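PDB 2Q7F: YrrB protein from Bacillus subtilis, which is a TPR protein that could mediate complex formation among RNA sulfuration components, RNA processing components and aminoacyl-tRNA synthetases. Local coordinates for residues A78-A83 with A91-G96; N71-A76 with G98-V103. All blocks are in the same frame, centred on the assembly; numbering follows the deposited sequence.

Interaction 1. Residues A78-A83 with A91-G96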
# COMPACT_ATOMS: atom_id res chain seq x y z
N ALA A 78 -12.77 7.79 -17.24
CA ALA A 78 -13.53 7.58 -18.46
C ALA A 78 -12.65 6.93 -19.53
O ALA A 78 -13.13 6.11 -20.30
CB ALA A 78 -14.13 8.86 -18.94
N PHE A 79 -11.38 7.28 -19.57
CA PHE A 79 -10.47 6.67 -20.54
C PHE A 79 -10.09 5.23 -20.18
O PHE A 79 -10.05 4.38 -21.07
CB PHE A 79 -9.25 7.55 -20.80
CG PHE A 79 -9.52 8.66 -21.77
CD1 PHE A 79 -9.43 8.44 -23.14
CD2 PHE A 79 -9.87 9.92 -21.32
CE1 PHE A 79 -9.69 9.45 -24.04
CE2 PHE A 79 -10.12 10.95 -22.22
CZ PHE A 79 -10.02 10.70 -23.59
N TYR A 80 -9.82 4.96 -18.89
CA TYR A 80 -9.60 3.59 -18.41
C TYR A 80 -10.82 2.74 -18.71
O TYR A 80 -10.69 1.59 -19.12
CB TYR A 80 -9.31 3.53 -16.91
CG TYR A 80 -8.00 4.14 -16.48
CD1 TYR A 80 -6.77 3.72 -17.06
CD2 TYR A 80 -7.96 5.13 -15.49
CE1 TYR A 80 -5.56 4.29 -16.66
CE2 TYR A 80 -6.75 5.70 -15.09
CZ TYR A 80 -5.56 5.28 -15.67
OH TYR A 80 -4.37 5.85 -15.27
N ASP A 81 -12.00 3.32 -18.52
CA ASP A 81 -13.25 2.65 -18.83
C ASP A 81 -13.25 2.18 -20.29
O ASP A 81 -13.51 1.02 -20.58
CB ASP A 81 -14.45 3.56 -18.55
CG ASP A 81 -15.77 2.84 -18.68
OD1 ASP A 81 -16.50 3.10 -19.66
OD2 ASP A 81 -16.08 2.00 -17.82
N LYS A 82 -12.91 3.09 -21.19
CA LYS A 82 -12.85 2.81 -22.61
C LYS A 82 -11.85 1.69 -22.95
O LYS A 82 -12.16 0.79 -23.73
CB LYS A 82 -12.51 4.10 -23.39
CG LYS A 82 -12.52 3.96 -24.92
CD LYS A 82 -13.81 3.37 -25.48
CE LYS A 82 -13.64 3.07 -26.96
NZ LYS A 82 -14.90 2.60 -27.58
N ALA A 83 -10.67 1.75 -22.35
CA ALA A 83 -9.66 0.72 -22.54
C ALA A 83 -10.18 -0.67 -22.15
O ALA A 83 -9.95 -1.63 -22.88
CB ALA A 83 -8.42 1.06 -21.74
N ALA A 91 -4.45 -5.14 -17.72
CA ALA A 91 -4.10 -4.98 -16.30
C ALA A 91 -3.80 -3.54 -15.89
O ALA A 91 -4.20 -3.10 -14.81
CB ALA A 91 -2.93 -5.88 -15.96
N THR A 92 -3.10 -2.81 -16.76
CA THR A 92 -2.66 -1.45 -16.45
C THR A 92 -3.85 -0.48 -16.35
O THR A 92 -3.79 0.51 -15.63
CB THR A 92 -1.62 -0.96 -17.47
OG1 THR A 92 -2.10 -1.21 -18.80
CG2 THR A 92 -0.28 -1.68 -17.29
N ALA A 93 -4.93 -0.77 -17.06
CA ALA A 93 -6.15 0.02 -16.93
C ALA A 93 -6.83 -0.19 -15.57
O ALA A 93 -7.30 0.77 -14.95
CB ALA A 93 -7.11 -0.28 -18.06
N TYR A 94 -6.85 -1.44 -15.08
CA TYR A 94 -7.35 -1.72 -13.73
C TYR A 94 -6.47 -1.04 -12.68
O TYR A 94 -6.98 -0.45 -11.71
CB TYR A 94 -7.42 -3.22 -13.47
CG TYR A 94 -8.50 -3.92 -14.26
CD1 TYR A 94 -9.83 -3.48 -14.20
CD2 TYR A 94 -8.19 -5.03 -15.06
CE1 TYR A 94 -10.82 -4.12 -14.92
CE2 TYR A 94 -9.19 -5.68 -15.80
CZ TYR A 94 -10.50 -5.21 -15.72
OH TYR A 94 -11.50 -5.82 -16.45
N TYR A 95 -5.15 -1.13 -12.89
CA TYR A 95 -4.19 -0.52 -11.99
C TYR A 95 -4.28 1.01 -11.98
O TYR A 95 -4.26 1.63 -10.91
CB TYR A 95 -2.78 -0.97 -12.35
CG TYR A 95 -1.72 -0.46 -11.39
CD1 TYR A 95 -1.63 -0.97 -10.10
CD2 TYR A 95 -0.83 0.54 -11.77
CE1 TYR A 95 -0.66 -0.51 -9.21
CE2 TYR A 95 0.14 1.01 -10.88
CZ TYR A 95 0.22 0.47 -9.61
OH TYR A 95 1.17 0.93 -8.73
N GLY A 96 -4.37 1.61 -13.16
CA GLY A 96 -4.47 3.05 -13.29
C GLY A 96 -5.72 3.57 -12.62
O GLY A 96 -5.66 4.52 -11.86
O HOH W 1 -4.06 6.69 -12.25

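Interaction 2. Residues N71-A76 with G98-V103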
# COMPACT_ATOMS: atom_id res chain seq x y z
N ASN A 71 -4.27 16.00 -12.73
CA ASN A 71 -5.44 16.24 -11.88
C ASN A 71 -6.81 16.14 -12.55
O ASN A 71 -7.79 16.66 -12.02
CB ASN A 71 -5.35 17.58 -11.15
CG ASN A 71 -6.19 17.62 -9.89
OD1 ASN A 71 -7.08 18.46 -9.73
ND2 ASN A 71 -5.93 16.69 -8.98
N GLU A 72 -6.88 15.50 -13.72
CA GLU A 72 -8.16 15.22 -14.36
C GLU A 72 -8.56 13.77 -14.09
O GLU A 72 -8.69 12.94 -15.00
CB GLU A 72 -8.14 15.55 -15.86
CG GLU A 72 -8.25 17.05 -16.14
CD GLU A 72 -7.99 17.40 -17.60
OE1 GLU A 72 -6.94 18.01 -17.88
OE2 GLU A 72 -8.84 17.07 -18.48
N LEU A 73 -8.78 13.49 -12.80
CA LEU A 73 -9.10 12.17 -12.28
C LEU A 73 -10.34 11.51 -12.87
O LEU A 73 -10.29 10.33 -13.24
CB LEU A 73 -9.16 12.22 -10.75
CG LEU A 73 -7.88 11.89 -9.96
CD1 LEU A 73 -6.59 12.25 -10.70
CD2 LEU A 73 -7.89 12.52 -8.57
N GLU A 74 -11.45 12.25 -12.97
CA GLU A 74 -12.70 11.69 -13.50
C GLU A 74 -12.55 11.32 -14.97
O GLU A 74 -12.99 10.24 -15.41
CB GLU A 74 -13.88 12.65 -13.33
CG GLU A 74 -14.22 12.99 -11.89
CD GLU A 74 -13.16 13.86 -11.24
OE1 GLU A 74 -12.87 13.66 -10.05
OE2 GLU A 74 -12.61 14.73 -11.92
N ARG A 75 -11.94 12.22 -15.74
CA ARG A 75 -11.72 11.97 -17.14
C ARG A 75 -10.75 10.80 -17.34
O ARG A 75 -10.95 9.99 -18.24
CB ARG A 75 -11.23 13.24 -17.83
CG ARG A 75 -11.45 13.27 -19.33
CD ARG A 75 -11.02 14.61 -19.88
NE ARG A 75 -11.07 14.65 -21.34
CZ ARG A 75 -10.20 15.30 -22.11
NH1 ARG A 75 -9.19 15.96 -21.56
NH2 ARG A 75 -10.33 15.27 -23.44
N ALA A 76 -9.72 10.70 -16.50
CA ALA A 76 -8.85 9.52 -16.49
C ALA A 76 -9.67 8.22 -16.40
O ALA A 76 -9.43 7.26 -17.17
CB ALA A 76 -7.82 9.60 -15.35
N GLY A 98 -7.37 2.11 -10.30
CA GLY A 98 -7.24 1.81 -8.87
C GLY A 98 -6.57 2.94 -8.12
O GLY A 98 -7.05 3.35 -7.06
N ASN A 99 -5.47 3.44 -8.68
CA ASN A 99 -4.76 4.58 -8.11
C ASN A 99 -5.65 5.83 -7.99
O ASN A 99 -5.55 6.57 -7.01
CB ASN A 99 -3.49 4.87 -8.88
CG ASN A 99 -2.37 3.91 -8.54
OD1 ASN A 99 -1.74 3.30 -9.43
ND2 ASN A 99 -2.10 3.76 -7.25
N VAL A 100 -6.52 6.04 -8.97
CA VAL A 100 -7.45 7.17 -8.92
C VAL A 100 -8.39 6.99 -7.73
O VAL A 100 -8.63 7.93 -6.97
CB VAL A 100 -8.25 7.30 -10.24
CG1 VAL A 100 -9.33 8.39 -10.14
CG2 VAL A 100 -7.30 7.60 -11.40
N TYR A 101 -8.88 5.77 -7.56
CA TYR A 101 -9.76 5.43 -6.47
C TYR A 101 -9.05 5.61 -5.13
O TYR A 101 -9.68 6.01 -4.14
CB TYR A 101 -10.29 4.01 -6.63
CG TYR A 101 -11.48 3.94 -7.56
CD1 TYR A 101 -12.70 4.52 -7.20
CD2 TYR A 101 -11.39 3.28 -8.78
CE1 TYR A 101 -13.80 4.45 -8.06
CE2 TYR A 101 -12.50 3.22 -9.65
CZ TYR A 101 -13.70 3.81 -9.28
OH TYR A 101 -14.79 3.75 -10.13
N VAL A 102 -7.75 5.34 -5.11
CA VAL A 102 -6.96 5.51 -3.89
C VAL A 102 -6.89 6.99 -3.54
O VAL A 102 -7.15 7.37 -2.40
CB VAL A 102 -5.54 4.88 -4.03
CG1 VAL A 102 -4.59 5.43 -3.00
CG2 VAL A 102 -5.62 3.38 -3.89
N VAL A 103 -6.56 7.82 -4.53
CA VAL A 103 -6.42 9.25 -4.30
C VAL A 103 -7.73 9.81 -3.76
O VAL A 103 -7.74 10.67 -2.89
CB VAL A 103 -5.96 9.99 -5.58
CG1 VAL A 103 -5.94 11.50 -5.36
CG2 VAL A 103 -4.59 9.51 -5.97

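Interaction 1. Residues A78-A83 with A91-G96
Tyr80 and Ala93 are the nearest CA pair, 5.2 Å apart, where the axes of segments 78-83 and 91-96, on helices 73-86 and 91-103, pass 9.1 Å from each other at 155°, a nearly antiparallel packing. The contact rests mainly on Tyr80. Its CG stands beside the backbone N and anti to the carbonyl carbon (chi1 -68°), which sends the ring across to the second helix. One ring face lies against the backbone of Gly96: the C atom of Gly96 sits 3.3 Å above the ring plane, offset toward the rim, and Gly96 CA is 3.4 Å from Tyr80 CZ. This closeness depends on the glycine, because a side chain would begin in the space taken by Tyr80 CZ. Segment 78-83 belongs to the second tetratricopeptide repeat and 91-96 largely to the third, so the pair forms part of the interface between successive TPR units. Nearer the turn, Ala93 CB meets Ala83 CB at 4.1 Å, a small-residue contact compatible with the close approach of the helices. At the polar end of the ring, a water donates to Tyr80 OH and, at 2.7 Å between the water and Gly96 O, to that carbonyl oxygen; the hydroxyl also makes a hydrogen bond with Asn65 OD1 of helix 57-69. Replacing Tyr80 by a leucine would probably uncover the Gly96 backbone and leave both the water and Asn65 without their hydroxyl partner.

Interaction 2. Residues N71-A76 with G98-V103
Leu73 packs against Val100, and their CA atoms, 6.2 Å apart, are the nearest CA pair across the segments. The tight part of the contact is centred on Val100 CG1, which lies 3.8 Å from Leu73 CG; the two side chains slide past each other in opposite directions. With a chi1 of 174°, Val100 turns CG1 away from its own backbone N and onto Leu73, leaving CG2 to face Ala76 CB more distantly, at 4.5 Å. Val100 and Ala76 are both buried, and both also touch Ser68 of helix 57-69, which covers this side.

Toward solvent the packing thins. Val103 is exposed, and its CG1 reaches Leu73 CD2 at 3.9 Å, the two side chains crossing at about a right angle. No hydrogen bond joins the segments. The salt bridge of Arg75 NH1 with Glu72 OE2, at 3.3 Å and 21° out of the carboxylate plane on its syn side, lies within 71-76 and away from 98-103, whereas Glu74 reaches across to a salt bridge with Lys104.

Asn71, at positive phi, is the C-prime residue of the Schellman motif that ends helix 57-69, and Glu72 is the N-cap of helix 73-86. This turn joins the two helices of the second repeat; the packing of helix 73-86 on helix 91-103, the first of the next repeat, is typical of the TPR superhelix.

Followed from the N terminus, the chain enters helix 73-86 through 71-76, the first half of interaction 2, and then passes 78-83, the first half of interaction 1. After the turn, helix 91-103 runs back: 91-96 closes the short loop of interaction 1, with seven residues between its segments, and 98-103 closes the longer loop of interaction 2, with 21. Interaction 1 is therefore enclosed by interaction 2, as expected of an antiparallel helix pair. Their centres are 10 Å apart, and they meet where Tyr80 CE2 lies 4.2 Å from Val100 CG2. Together they join the second and third repeats along two successive portions of the same helix pair.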